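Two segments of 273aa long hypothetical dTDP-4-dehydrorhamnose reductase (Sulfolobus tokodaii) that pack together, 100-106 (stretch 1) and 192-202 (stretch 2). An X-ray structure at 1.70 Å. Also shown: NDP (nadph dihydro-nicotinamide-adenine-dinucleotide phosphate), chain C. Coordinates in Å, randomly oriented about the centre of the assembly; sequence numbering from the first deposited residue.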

ATOM      1  N   SER A 100      17.236   0.625  13.947  1.00 20.54           N
ATOM      2  CA  SER A 100      16.743  -0.011  12.722  1.00 21.66           C
ATOM      3  C   SER A 100      16.510   1.001  11.600  1.00 20.99           C
ATOM      4  O   SER A 100      16.239   2.178  11.852  1.00 21.02           O
ATOM      5  N   TYR A 101      16.610   0.525  10.363  1.00 20.43           N
ATOM      6  CA  TYR A 101      16.236   1.334   9.217  1.00 20.54           C
ATOM      7  C   TYR A 101      14.725   1.104   9.015  1.00 19.81           C
ATOM      8  O   TYR A 101      14.308  -0.006   8.765  1.00 20.04           O
ATOM      9  N   ILE A 102      13.943   2.171   9.133  1.00 19.07           N
ATOM     10  CA  ILE A 102      12.483   2.054   9.090  1.00 19.29           C
ATOM     11  C   ILE A 102      11.949   2.485   7.716  1.00 18.77           C
ATOM     12  O   ILE A 102      12.239   3.595   7.251  1.00 18.12           O
ATOM     13  N   VAL A 103      11.200   1.597   7.065  1.00 17.96           N
ATOM     14  CA  VAL A 103      10.568   1.896   5.761  1.00 17.08           C
ATOM     15  C   VAL A 103       9.064   1.777   5.938  1.00 16.46           C
ATOM     16  O   VAL A 103       8.558   0.677   6.238  1.00 17.02           O
ATOM     17  N   HIS A 104       8.343   2.888   5.786  1.00 15.08           N
ATOM     18  CA  HIS A 104       6.932   2.889   6.110  1.00 13.99           C
ATOM     19  C   HIS A 104       6.143   3.063   4.798  1.00 13.98           C
ATOM     20  O   HIS A 104       6.472   3.926   3.987  1.00 14.42           O
ATOM     21  N   ILE A 105       5.093   2.270   4.617  1.00 12.94           N
ATOM     22  CA  ILE A 105       4.330   2.346   3.366  1.00 12.96           C
ATOM     23  C   ILE A 105       3.103   3.222   3.551  1.00 13.86           C
ATOM     24  O   ILE A 105       2.353   3.079   4.522  1.00 14.08           O
ATOM     25  N   SER A 106       2.895   4.167   2.626  1.00 13.18           N
ATOM     26  CA  SER A 106       1.770   5.066   2.716  1.00 12.01           C
ATOM     27  C   SER A 106       0.951   5.085   1.413  1.00 12.18           C
ATOM     28  O   SER A 106       1.090   4.193   0.564  1.00 13.65           O
ATOM     29  N   ALA A 192      10.471  -2.856  -6.481  1.00 14.86           N
ATOM     30  CA  ALA A 192      10.984  -1.500  -6.259  1.00 15.22           C
ATOM     31  C   ALA A 192      11.496  -1.319  -4.858  1.00 15.65           C
ATOM     32  O   ALA A 192      12.575  -0.768  -4.638  1.00 16.08           O
ATOM     33  N   ILE A 193      10.723  -1.816  -3.875  1.00 14.59           N
ATOM     34  CA  ILE A 193      11.106  -1.652  -2.489  1.00 16.63           C
ATOM     35  C   ILE A 193      12.431  -2.369  -2.197  1.00 16.77           C
ATOM     36  O   ILE A 193      13.319  -1.783  -1.550  1.00 18.87           O
ATOM     37  N   LEU A 194      12.601  -3.584  -2.735  1.00 17.61           N
ATOM     38  CA  LEU A 194      13.874  -4.292  -2.635  1.00 19.74           C
ATOM     39  C   LEU A 194      15.045  -3.426  -3.137  1.00 20.03           C
ATOM     40  O   LEU A 194      16.088  -3.351  -2.480  1.00 20.28           O
ATOM     41  N   GLU A 195      14.880  -2.801  -4.291  1.00 21.00           N
ATOM     42  CA  GLU A 195      15.959  -1.923  -4.820  1.00 22.75           C
ATOM     43  C   GLU A 195      16.248  -0.760  -3.885  1.00 22.55           C
ATOM     44  O   GLU A 195      17.409  -0.367  -3.651  1.00 23.95           O
ATOM     45  N   LEU A 196      15.183  -0.172  -3.364  1.00 21.93           N
ATOM     46  CA  LEU A 196      15.294   0.971  -2.473  1.00 23.06           C
ATOM     47  C   LEU A 196      16.064   0.629  -1.205  1.00 24.73           C
ATOM     48  O   LEU A 196      16.859   1.431  -0.720  1.00 25.20           O
ATOM     49  N   LEU A 197      15.793  -0.564  -0.669  1.00 26.15           N
ATOM     50  CA  LEU A 197      16.435  -1.063   0.550  1.00 28.68           C
ATOM     51  C   LEU A 197      17.935  -1.033   0.477  1.00 29.91           C
ATOM     52  O   LEU A 197      18.586  -0.490   1.381  1.00 29.48           O
ATOM     53  N   GLU A 198      18.462  -1.668  -0.575  1.00 30.99           N
ATOM     54  CA  GLU A 198      19.892  -1.738  -0.816  1.00 33.38           C
ATOM     55  C   GLU A 198      20.466  -0.340  -0.739  1.00 32.84           C
ATOM     56  O   GLU A 198      21.541  -0.161  -0.189  1.00 33.78           O
ATOM     57  N   LEU A 199      19.725   0.643  -1.268  1.00 31.95           N
ATOM     58  CA  LEU A 199      20.165   2.041  -1.360  1.00 30.96           C
ATOM     59  C   LEU A 199      20.102   2.841  -0.062  1.00 31.27           C
ATOM     60  O   LEU A 199      20.707   3.910   0.022  1.00 31.49           O
ATOM     61  N   ARG A 200      19.371   2.351   0.940  1.00 31.11           N
ATOM     62  CA  ARG A 200      19.193   3.083   2.212  1.00 31.86           C
ATOM     63  C   ARG A 200      18.709   4.531   2.024  1.00 31.44           C
ATOM     64  O   ARG A 200      19.085   5.437   2.759  1.00 30.38           O
ATOM     65  N   LYS A 201      17.850   4.723   1.020  1.00 31.14           N
ATOM     66  CA  LYS A 201      17.138   5.979   0.831  1.00 30.77           C
ATOM     67  C   LYS A 201      16.350   6.408   2.080  1.00 29.97           C
ATOM     68  O   LYS A 201      15.814   5.566   2.794  1.00 30.03           O
ATOM     69  N   THR A 202      16.298   7.718   2.321  1.00 29.06           N
ATOM     70  CA  THR A 202      15.548   8.326   3.429  1.00 28.04           C
ATOM     71  C   THR A 202      14.659   9.438   2.867  1.00 26.66           C
ATOM     72  O   THR A 202      14.816   9.825   1.694  1.00 25.90           O
TER

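Strand 101-106 runs roughly antiparallel to helix 192-199 (153° between their N-to-C directions, axes 10.7 Å apart at closest), and alternate strand residues Tyr101, Val103 and Ile105 supply its side of the contact. At the apolar centre Val103 (chi1 t) points toward the helix and sets CG2 3.7 Å from CD2 of Leu197. The CA-to-CB bond of Leu197 runs sideways, but its m, t rotamer brings the end of the side chain nearer the strand, so that the same CD2 also lies 4.0 Å from CE2 of Tyr101, oblique to the ring. Farther along the strand, Ile105 (m, m) starts sideways and turns its end inward; its CD1 meets CD1 of Ile193 (m, t), which points toward the strand, at 3.7 Å. Ile105 also reaches the cofactor, with CG2 3.4 Å from O4D of NDP, while the backbone O of Ser106 lies 3.1 Å from C6N of NDP. Ile102 and His104, the intervening strand residues, do not touch the helix.

Toward the other end, Tyr101 has the most area covered by the opposing stretch. It points toward the helix with chi1 t, and its ring extends to the chain just beyond the helix. There Arg200 adopts positive phi in a Schellman motif, its N hydrogen-bonded to Leu197 O at 3.0 Å. The Arg200 side chain (chi1 m) begins sideways and comes back over the tyrosine: CG lies over one ring face, and NH1 is 3.4 Å from Tyr101 CD2, which sits over one face of the guanidinium. At the polar edge, Tyr101 OH donates a very short hydrogen bond, 2.4 Å, to Lys201 O, which lies near the ring plane. The Lys201 side chain (chi1 m) starts sideways and its end leads away; the hydrogen bond is made by the backbone carbonyl.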

ATOM      1  CB  SER A 100      15.411  -0.698  12.967  1.00 22.82           C
ATOM      2  OG  SER A 100      15.573  -1.887  13.696  1.00 28.59           O
ATOM      3  CB  TYR A 101      17.048   0.918   7.991  1.00 21.61           C
ATOM      4  CG  TYR A 101      16.649   1.515   6.659  1.00 22.60           C
ATOM      5  CD1 TYR A 101      16.369   2.871   6.527  1.00 25.02           C
ATOM      6  CD2 TYR A 101      16.639   0.726   5.511  1.00 23.83           C
ATOM      7  CE1 TYR A 101      16.025   3.417   5.298  1.00 24.47           C
ATOM      8  CE2 TYR A 101      16.293   1.275   4.274  1.00 23.51           C
ATOM      9  CZ  TYR A 101      16.009   2.611   4.180  1.00 22.34           C
ATOM     10  OH  TYR A 101      15.664   3.174   2.978  1.00 26.16           O
ATOM     11  CB  ILE A 102      11.859   2.910  10.169  1.00 20.65           C
ATOM     12  CG1 ILE A 102      12.279   2.369  11.556  1.00 23.06           C
ATOM     13  CG2 ILE A 102      10.309   2.959   9.999  1.00 21.24           C
ATOM     14  CD1 ILE A 102      11.480   2.885  12.664  1.00 27.92           C
ATOM     15  CB  VAL A 103      11.034   0.900   4.634  1.00 16.53           C
ATOM     16  CG1 VAL A 103      10.314   1.224   3.299  1.00 18.34           C
ATOM     17  CG2 VAL A 103      12.558   0.933   4.487  1.00 19.27           C
ATOM     18  CB  HIS A 104       6.595   4.052   7.064  1.00 13.66           C
ATOM     19  CG  HIS A 104       5.126   4.258   7.207  1.00 15.64           C
ATOM     20  ND1 HIS A 104       4.321   3.324   7.834  1.00 14.68           N
ATOM     21  CD2 HIS A 104       4.295   5.226   6.743  1.00 13.64           C
ATOM     22  CE1 HIS A 104       3.064   3.709   7.748  1.00 12.57           C
ATOM     23  NE2 HIS A 104       3.017   4.873   7.114  1.00 13.08           N
ATOM     24  CB  ILE A 105       3.929   0.934   2.856  1.00 12.69           C
ATOM     25  CG1 ILE A 105       5.147  -0.027   2.803  1.00 12.85           C
ATOM     26  CG2 ILE A 105       3.213   1.075   1.476  1.00 13.37           C
ATOM     27  CD1 ILE A 105       6.340   0.454   1.963  1.00 14.20           C
ATOM     28  CB  SER A 106       2.217   6.468   3.162  1.00 14.11           C
ATOM     29  OG  SER A 106       1.113   7.316   3.502  1.00 13.47           O
ATOM     30  CB  ALA A 192       9.936  -0.469  -6.588  1.00 16.18           C
ATOM     31  CB  ILE A 193       9.949  -2.090  -1.536  1.00 14.76           C
ATOM     32  CG1 ILE A 193       8.798  -1.073  -1.645  1.00 16.02           C
ATOM     33  CG2 ILE A 193      10.459  -2.203  -0.052  1.00 17.70           C
ATOM     34  CD1 ILE A 193       7.436  -1.526  -1.015  1.00 17.85           C
ATOM     35  CB  LEU A 194      13.852  -5.579  -3.432  1.00 21.20           C
ATOM     36  CG  LEU A 194      14.548  -6.800  -2.804  1.00 24.57           C
ATOM     37  CD1 LEU A 194      14.588  -7.996  -3.727  1.00 25.70           C
ATOM     38  CD2 LEU A 194      15.928  -6.487  -2.285  1.00 29.91           C
ATOM     39  CB  GLU A 195      15.565  -1.348  -6.177  1.00 23.23           C
ATOM     40  CG  GLU A 195      16.134  -2.058  -7.359  1.00 28.13           C
ATOM     41  CD  GLU A 195      15.945  -1.262  -8.620  1.00 30.72           C
ATOM     42  OE1 GLU A 195      16.784  -0.365  -8.889  1.00 32.28           O
ATOM     43  OE2 GLU A 195      14.950  -1.530  -9.326  1.00 32.26           O
ATOM     44  CB  LEU A 196      13.905   1.517  -2.123  1.00 21.79           C
ATOM     45  CG  LEU A 196      13.296   2.397  -3.211  1.00 22.90           C
ATOM     46  CD1 LEU A 196      11.825   2.757  -2.910  1.00 21.53           C
ATOM     47  CD2 LEU A 196      14.144   3.643  -3.416  1.00 21.80           C
ATOM     48  CB  LEU A 197      16.014  -2.509   0.821  1.00 28.68           C
ATOM     49  CG  LEU A 197      14.589  -2.681   1.327  1.00 29.79           C
ATOM     50  CD1 LEU A 197      14.463  -4.006   2.054  1.00 29.44           C
ATOM     51  CD2 LEU A 197      14.215  -1.535   2.243  1.00 27.85           C
ATOM     52  CB  GLU A 198      20.255  -2.411  -2.183  1.00 33.47           C
ATOM     53  CG  GLU A 198      19.087  -2.792  -3.130  1.00 35.72           C
ATOM     54  CD  GLU A 198      19.350  -2.522  -4.654  1.00 35.76           C
ATOM     55  OE1 GLU A 198      19.374  -3.512  -5.452  1.00 37.81           O
ATOM     56  OE2 GLU A 198      19.487  -1.328  -5.063  1.00 35.55           O
ATOM     57  CB  LEU A 199      19.386   2.780  -2.455  1.00 30.37           C
ATOM     58  CG  LEU A 199      19.558   2.265  -3.886  1.00 30.34           C
ATOM     59  CD1 LEU A 199      18.595   2.942  -4.819  1.00 29.75           C
ATOM     60  CD2 LEU A 199      21.001   2.414  -4.388  1.00 31.24           C
ATOM     61  CB  ARG A 200      20.442   3.007   3.124  1.00 32.87           C
ATOM     62  CG  ARG A 200      20.514   1.722   3.908  1.00 34.92           C
ATOM     63  CD  ARG A 200      20.909   1.942   5.377  1.00 40.91           C
ATOM     64  NE  ARG A 200      20.857   0.710   6.195  1.00 43.61           N
ATOM     65  CZ  ARG A 200      20.273  -0.443   5.842  1.00 45.55           C
ATOM     66  NH1 ARG A 200      19.655  -0.580   4.673  1.00 47.65           N
ATOM     67  NH2 ARG A 200      20.304  -1.481   6.666  1.00 48.66           N
ATOM     68  CB  LYS A 201      16.181   5.842  -0.347  1.00 31.60           C
ATOM     69  CG  LYS A 201      16.788   6.213  -1.669  1.00 35.14           C
ATOM     70  CD  LYS A 201      15.904   7.220  -2.395  1.00 38.82           C
ATOM     71  CE  LYS A 201      16.088   8.598  -1.776  1.00 38.27           C
ATOM     72  NZ  LYS A 201      15.675   9.725  -2.624  1.00 39.12           N
ATOM     73  CB  THR A 202      16.470   8.855   4.578  1.00 28.36           C
ATOM     74  OG1 THR A 202      17.301   9.923   4.099  1.00 31.46           O
ATOM     75  CG2 THR A 202      17.358   7.750   5.150  1.00 29.42           C
TER
HETATM   76  PA  NDP C 900      -3.642  -5.731   2.728  1.00 16.18           P
HETATM   77  O1A NDP C 900      -5.006  -5.336   3.116  1.00 18.45           O
HETATM   78  O2A NDP C 900      -3.592  -6.815   1.718  1.00 14.52           O
HETATM   79  O5B NDP C 900      -2.780  -6.179   3.974  1.00 16.20           O
HETATM   80  C5B NDP C 900      -2.950  -5.554   5.234  1.00 14.63           C
HETATM   81  C4B NDP C 900      -1.942  -6.207   6.143  1.00 16.80           C
HETATM   82  O4B NDP C 900      -1.975  -5.505   7.388  1.00 15.43           O
HETATM   83  C3B NDP C 900      -2.210  -7.684   6.382  1.00 15.07           C
HETATM   84  O3B NDP C 900      -0.985  -8.366   6.369  1.00 17.01           O
HETATM   85  C2B NDP C 900      -2.791  -7.662   7.802  1.00 16.25           C
HETATM   86  O2B NDP C 900      -2.484  -8.872   8.426  1.00 15.10           O
HETATM   87  C1B NDP C 900      -1.995  -6.507   8.393  1.00 16.41           C
HETATM   88  N9A NDP C 900      -2.645  -5.974   9.595  1.00 15.99           N
HETATM   89  C8A NDP C 900      -3.809  -5.270   9.658  1.00 15.65           C
HETATM   90  N7A NDP C 900      -4.068  -4.990  10.968  1.00 16.59           N
HETATM   91  C5A NDP C 900      -3.077  -5.519  11.704  1.00 15.10           C
HETATM   92  C6A NDP C 900      -2.836  -5.553  13.083  1.00 17.77           C
HETATM   93  N6A NDP C 900      -3.760  -5.060  13.954  1.00 16.86           N
HETATM   94  N1A NDP C 900      -1.715  -6.219  13.500  1.00 15.73           N
HETATM   95  C2A NDP C 900      -0.814  -6.831  12.638  1.00 17.19           C
HETATM   96  N3A NDP C 900      -1.069  -6.806  11.288  1.00 14.13           N
HETATM   97  C4A NDP C 900      -2.179  -6.167  10.852  1.00 15.89           C
HETATM   98  O3  NDP C 900      -2.963  -4.327   2.280  1.00 14.66           O
HETATM   99  PN  NDP C 900      -1.942  -4.089   1.043  1.00 14.39           P
HETATM  100  O1N NDP C 900      -0.899  -5.085   0.939  1.00 13.68           O
HETATM  101  O2N NDP C 900      -2.864  -3.817  -0.083  1.00 13.49           O
HETATM  102  O5D NDP C 900      -1.346  -2.670   1.482  1.00 14.43           O
HETATM  103  C5D NDP C 900       0.000  -2.564   1.933  1.00 14.92           C
HETATM  104  C4D NDP C 900       0.334  -1.143   2.367  1.00 15.81           C
HETATM  105  O4D NDP C 900       0.153  -0.290   1.260  1.00 16.04           O
HETATM  106  C3D NDP C 900      -0.553  -0.593   3.481  1.00 16.27           C
HETATM  107  O3D NDP C 900       0.291   0.265   4.202  1.00 16.77           O
HETATM  108  C2D NDP C 900      -1.603   0.207   2.752  1.00 15.08           C
HETATM  109  O2D NDP C 900      -2.147   1.204   3.599  1.00 16.63           O
HETATM  110  C1D NDP C 900      -0.733   0.778   1.605  1.00 16.94           C
HETATM  111  N1N NDP C 900      -1.567   1.151   0.456  1.00 21.41           N
HETATM  112  C2N NDP C 900      -2.477   0.235   0.003  1.00 30.72           C
HETATM  113  C3N NDP C 900      -3.168   0.423  -1.186  1.00 33.95           C
HETATM  114  C7N NDP C 900      -4.146  -0.618  -1.627  1.00 33.79           C
HETATM  115  O7N NDP C 900      -5.013  -0.323  -2.698  1.00 38.93           O
HETATM  116  N7N NDP C 900      -4.194  -1.791  -1.000  1.00 39.81           N
HETATM  117  C4N NDP C 900      -2.944   1.671  -2.020  1.00 33.29           C
HETATM  118  C5N NDP C 900      -1.950   2.641  -1.425  1.00 25.34           C
HETATM  119  C6N NDP C 900      -1.304   2.323  -0.225  1.00 27.87           C
HETATM  120  P2B NDP C 900      -3.613 -10.073   8.621  1.00 16.67           P
HETATM  121  O1X NDP C 900      -2.759 -11.247   8.884  1.00 15.90           O
HETATM  122  O2X NDP C 900      -4.431 -10.177   7.378  1.00 16.79           O
HETATM  123  O3X NDP C 900      -4.552  -9.728   9.805  1.00 20.95           O